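Local coordinates for protein beta-lactamase (Nostoc sp., PDB 6NHS) that probably hydrolyses the amide bond of beta-lactam antibiotics, as a class D serine beta-lactamase, at residues A[221-232]-A[248-259]. Residues are numbered along the deposited sequence; the frame is centred on the assembly and turned at random.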
# COMPACT_ATOMS: atom_id res chain seq x y z
N LEU A 221 -5.96 -7.27 -8.13
CA LEU A 221 -7.17 -8.07 -8.21
C LEU A 221 -6.87 -9.32 -9.01
O LEU A 221 -6.35 -9.23 -10.13
CB LEU A 221 -8.30 -7.27 -8.86
CG LEU A 221 -9.58 -8.00 -9.22
CD1 LEU A 221 -10.34 -8.40 -7.94
CD2 LEU A 221 -10.43 -7.14 -10.14
N GLU A 222 -7.20 -10.48 -8.45
CA GLU A 222 -7.12 -11.75 -9.17
C GLU A 222 -8.53 -12.13 -9.62
O GLU A 222 -9.41 -12.36 -8.79
CB GLU A 222 -6.51 -12.84 -8.30
CG GLU A 222 -5.03 -12.65 -8.01
CD GLU A 222 -4.51 -13.63 -6.97
OE1 GLU A 222 -5.32 -14.10 -6.15
OE2 GLU A 222 -3.30 -13.92 -6.97
N GLN A 223 -8.72 -12.19 -10.94
CA GLN A 223 -10.02 -12.51 -11.51
C GLN A 223 -9.82 -12.98 -12.94
O GLN A 223 -8.93 -12.48 -13.64
CB GLN A 223 -10.96 -11.30 -11.46
CG GLN A 223 -12.40 -11.60 -11.87
CD GLN A 223 -13.36 -10.48 -11.48
OE1 GLN A 223 -12.95 -9.41 -11.04
NE2 GLN A 223 -14.65 -10.74 -11.63
N ASN A 224 -10.64 -13.95 -13.36
CA ASN A 224 -10.65 -14.44 -14.74
C ASN A 224 -9.26 -14.91 -15.18
O ASN A 224 -8.83 -14.63 -16.31
CB ASN A 224 -11.20 -13.38 -15.69
CG ASN A 224 -12.60 -12.93 -15.32
OD1 ASN A 224 -13.39 -13.70 -14.78
ND2 ASN A 224 -12.91 -11.67 -15.61
N ASN A 225 -8.56 -15.62 -14.29
CA ASN A 225 -7.21 -16.14 -14.57
C ASN A 225 -6.24 -15.03 -14.98
O ASN A 225 -5.29 -15.27 -15.72
CB ASN A 225 -7.25 -17.24 -15.63
CG ASN A 225 -7.70 -18.57 -15.07
OD1 ASN A 225 -7.41 -18.91 -13.92
ND2 ASN A 225 -8.42 -19.34 -15.88
N ASN A 226 -6.48 -13.82 -14.50
CA ASN A 226 -5.64 -12.66 -14.78
C ASN A 226 -5.36 -11.95 -13.47
O ASN A 226 -5.98 -12.23 -12.44
CB ASN A 226 -6.32 -11.72 -15.79
CG ASN A 226 -5.32 -10.87 -16.57
OD1 ASN A 226 -4.15 -10.78 -16.23
ND2 ASN A 226 -5.81 -10.24 -17.63
N VAL A 227 -4.41 -11.02 -13.50
CA VAL A 227 -4.11 -10.18 -12.35
C VAL A 227 -4.13 -8.74 -12.81
O VAL A 227 -3.46 -8.38 -13.79
CB VAL A 227 -2.74 -10.52 -11.72
CG1 VAL A 227 -2.45 -9.60 -10.54
CG2 VAL A 227 -2.70 -11.98 -11.28
N TYR A 228 -4.90 -7.90 -12.12
CA TYR A 228 -5.01 -6.49 -12.43
C TYR A 228 -4.41 -5.70 -11.26
O TYR A 228 -5.03 -5.59 -10.20
CB TYR A 228 -6.46 -6.10 -12.69
CG TYR A 228 -7.11 -6.95 -13.75
CD1 TYR A 228 -7.77 -8.13 -13.41
CD2 TYR A 228 -7.04 -6.60 -15.09
CE1 TYR A 228 -8.36 -8.92 -14.38
CE2 TYR A 228 -7.63 -7.39 -16.07
CZ TYR A 228 -8.29 -8.54 -15.71
OH TYR A 228 -8.87 -9.33 -16.68
N PHE A 229 -3.21 -5.19 -11.46
CA PHE A 229 -2.57 -4.33 -10.47
C PHE A 229 -3.16 -2.93 -10.56
O PHE A 229 -3.44 -2.44 -11.66
CB PHE A 229 -1.05 -4.29 -10.69
CG PHE A 229 -0.40 -5.65 -10.62
CD1 PHE A 229 0.06 -6.15 -9.40
CD2 PHE A 229 -0.27 -6.43 -11.76
CE1 PHE A 229 0.65 -7.41 -9.32
CE2 PHE A 229 0.33 -7.69 -11.69
CZ PHE A 229 0.78 -8.19 -10.47
N PHE A 230 -3.35 -2.28 -9.41
CA PHE A 230 -3.94 -0.96 -9.40
C PHE A 230 -3.26 -0.07 -8.37
O PHE A 230 -2.73 -0.53 -7.36
CB PHE A 230 -5.45 -1.00 -9.12
CG PHE A 230 -5.81 -1.61 -7.78
CD1 PHE A 230 -5.83 -0.83 -6.63
CD2 PHE A 230 -6.14 -2.95 -7.68
CE1 PHE A 230 -6.16 -1.38 -5.40
CE2 PHE A 230 -6.48 -3.51 -6.44
CZ PHE A 230 -6.48 -2.72 -5.31
N ALA A 231 -3.29 1.24 -8.65
CA ALA A 231 -2.83 2.26 -7.72
C ALA A 231 -3.74 3.47 -7.89
O ALA A 231 -3.81 4.05 -8.98
CB ALA A 231 -1.36 2.65 -7.98
N THR A 232 -4.44 3.81 -6.81
CA THR A 232 -5.33 4.97 -6.77
C THR A 232 -4.72 6.03 -5.87
O THR A 232 -4.21 5.72 -4.78
CB THR A 232 -6.72 4.56 -6.27
OG1 THR A 232 -7.35 3.70 -7.23
CG2 THR A 232 -7.60 5.79 -6.07
N VAL A 248 -13.58 4.73 -5.76
CA VAL A 248 -13.20 5.00 -7.15
C VAL A 248 -12.46 3.80 -7.73
O VAL A 248 -12.58 3.51 -8.93
CB VAL A 248 -12.36 6.28 -7.31
CG1 VAL A 248 -13.11 7.48 -6.81
CG2 VAL A 248 -11.02 6.15 -6.62
N THR A 249 -11.70 3.08 -6.90
CA THR A 249 -11.08 1.85 -7.36
C THR A 249 -12.14 0.83 -7.76
O THR A 249 -12.06 0.22 -8.84
CB THR A 249 -10.17 1.28 -6.27
OG1 THR A 249 -9.26 2.30 -5.82
CG2 THR A 249 -9.36 0.11 -6.80
N ARG A 250 -13.16 0.65 -6.91
CA ARG A 250 -14.26 -0.26 -7.23
C ARG A 250 -14.93 0.11 -8.54
O ARG A 250 -15.12 -0.74 -9.41
CB ARG A 250 -15.31 -0.23 -6.11
CG ARG A 250 -14.90 -0.82 -4.81
CD ARG A 250 -16.12 -1.00 -3.91
NE ARG A 250 -15.74 -1.69 -2.70
CZ ARG A 250 -15.65 -3.01 -2.60
NH1 ARG A 250 -15.28 -3.56 -1.46
NH2 ARG A 250 -15.96 -3.76 -3.65
N ARG A 251 -15.32 1.38 -8.68
CA ARG A 251 -16.02 1.81 -9.88
C ARG A 251 -15.15 1.67 -11.12
O ARG A 251 -15.64 1.36 -12.21
CB ARG A 251 -16.52 3.24 -9.72
CG ARG A 251 -17.47 3.41 -8.54
CD ARG A 251 -18.12 4.78 -8.54
NE ARG A 251 -18.99 4.96 -7.38
CZ ARG A 251 -19.89 5.94 -7.27
NH1 ARG A 251 -20.04 6.81 -8.25
NH2 ARG A 251 -20.64 6.03 -6.18
N SER A 252 -13.84 1.90 -10.97
CA SER A 252 -12.93 1.75 -12.11
C SER A 252 -12.86 0.30 -12.57
O SER A 252 -12.99 0.01 -13.76
CB SER A 252 -11.54 2.27 -11.74
OG SER A 252 -11.60 3.62 -11.32
N LEU A 253 -12.66 -0.63 -11.62
CA LEU A 253 -12.59 -2.05 -11.96
C LEU A 253 -13.89 -2.54 -12.59
O LEU A 253 -13.87 -3.32 -13.55
CB LEU A 253 -12.24 -2.86 -10.72
CG LEU A 253 -10.85 -2.61 -10.13
CD1 LEU A 253 -10.69 -3.32 -8.79
CD2 LEU A 253 -9.77 -3.05 -11.10
N LYS A 254 -15.04 -2.10 -12.06
CA LYS A 254 -16.31 -2.52 -12.64
C LYS A 254 -16.49 -1.93 -14.04
O LYS A 254 -17.06 -2.58 -14.92
CB LYS A 254 -17.47 -2.12 -11.73
CG LYS A 254 -17.63 -3.05 -10.54
CD LYS A 254 -18.97 -2.85 -9.84
CE LYS A 254 -18.91 -1.70 -8.85
NZ LYS A 254 -19.46 -2.13 -7.53
N ALA A 255 -16.00 -0.71 -14.27
CA ALA A 255 -16.05 -0.13 -15.61
C ALA A 255 -15.27 -0.96 -16.62
O ALA A 255 -15.56 -0.90 -17.82
CB ALA A 255 -15.50 1.30 -15.59
N LEU A 256 -14.29 -1.73 -16.16
CA LEU A 256 -13.55 -2.66 -17.00
C LEU A 256 -14.19 -4.04 -17.06
O LEU A 256 -13.61 -4.95 -17.66
CB LEU A 256 -12.11 -2.77 -16.50
CG LEU A 256 -11.32 -1.46 -16.54
CD1 LEU A 256 -10.00 -1.60 -15.80
CD2 LEU A 256 -11.08 -1.02 -17.97
N GLY A 257 -15.36 -4.22 -16.46
CA GLY A 257 -16.02 -5.51 -16.46
C GLY A 257 -15.60 -6.45 -15.35
O GLY A 257 -15.91 -7.64 -15.42
N LEU A 258 -14.92 -5.95 -14.33
CA LEU A 258 -14.35 -6.79 -13.28
C LEU A 258 -15.19 -6.69 -12.01
O LEU A 258 -16.23 -6.02 -11.97
CB LEU A 258 -12.89 -6.40 -13.03
CG LEU A 258 -12.00 -6.53 -14.27
CD1 LEU A 258 -10.65 -5.87 -14.04
CD2 LEU A 258 -11.83 -8.00 -14.63
N LEU A 259 -14.72 -7.37 -10.96
CA LEU A 259 -15.43 -7.50 -9.69
C LEU A 259 -16.81 -8.11 -9.92
O LEU A 259 -17.81 -7.66 -9.36
CB LEU A 259 -15.56 -6.14 -8.99
CG LEU A 259 -14.25 -5.49 -8.55
CD1 LEU A 259 -14.52 -4.19 -7.82
CD2 LEU A 259 -13.46 -6.45 -7.68
OXT LEU A 259 -16.94 -9.07 -10.67
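Leu258 lays its CD1 methyl over the centre of the Tyr228 ring, 3.6 Å from the centroid and only 6° off the ring normal, which defines a face-on CH-pi contact. Its second methyl, CD2, lies on the same side of the ring plane, displaced past the CE1-CZ rim and 3.6 Å from Tyr228 CE1, so both branches of the leucine rest on the tyrosine. Gln223 grips the chain terminus through both ends of its amide: OE1 accepts from Leu259 N at 2.7 Å, in the carbonyl plane and on a lone pair, while NE2 donates to Leu259 OXT at 3.0 Å, nearly straight at 165°. Gln223 swings CG away from its own nitrogen (chi1 -172°) and runs extended beyond it to get there; two bonds fix the amide's rotation. This tail follows the C-terminal helix, which in the penicillin-binding/beta-lactamase fold packs on the antiparallel sheet; the axes of strand 226-232 and helix 248-255 approach to 9.6 Å. A Schellman motif ends the helix: Gly257 has positive phi, with Leu258 N bonded to Leu253 O and Gly257 N to Lys254 O. Leu221 sets CD1 against Leu259 CD2 (3.7 Å), its CD2 packing on Leu258 CB and Leu253 CD1. Farther along the strand, Thr249 sends CG2 over one face of Phe230, 3.9 Å from the centroid and offset toward the rim. Thr249 OG1 accepts from Thr232 OG1 at 2.8 Å and donates to the Arg245 carbonyl one turn back.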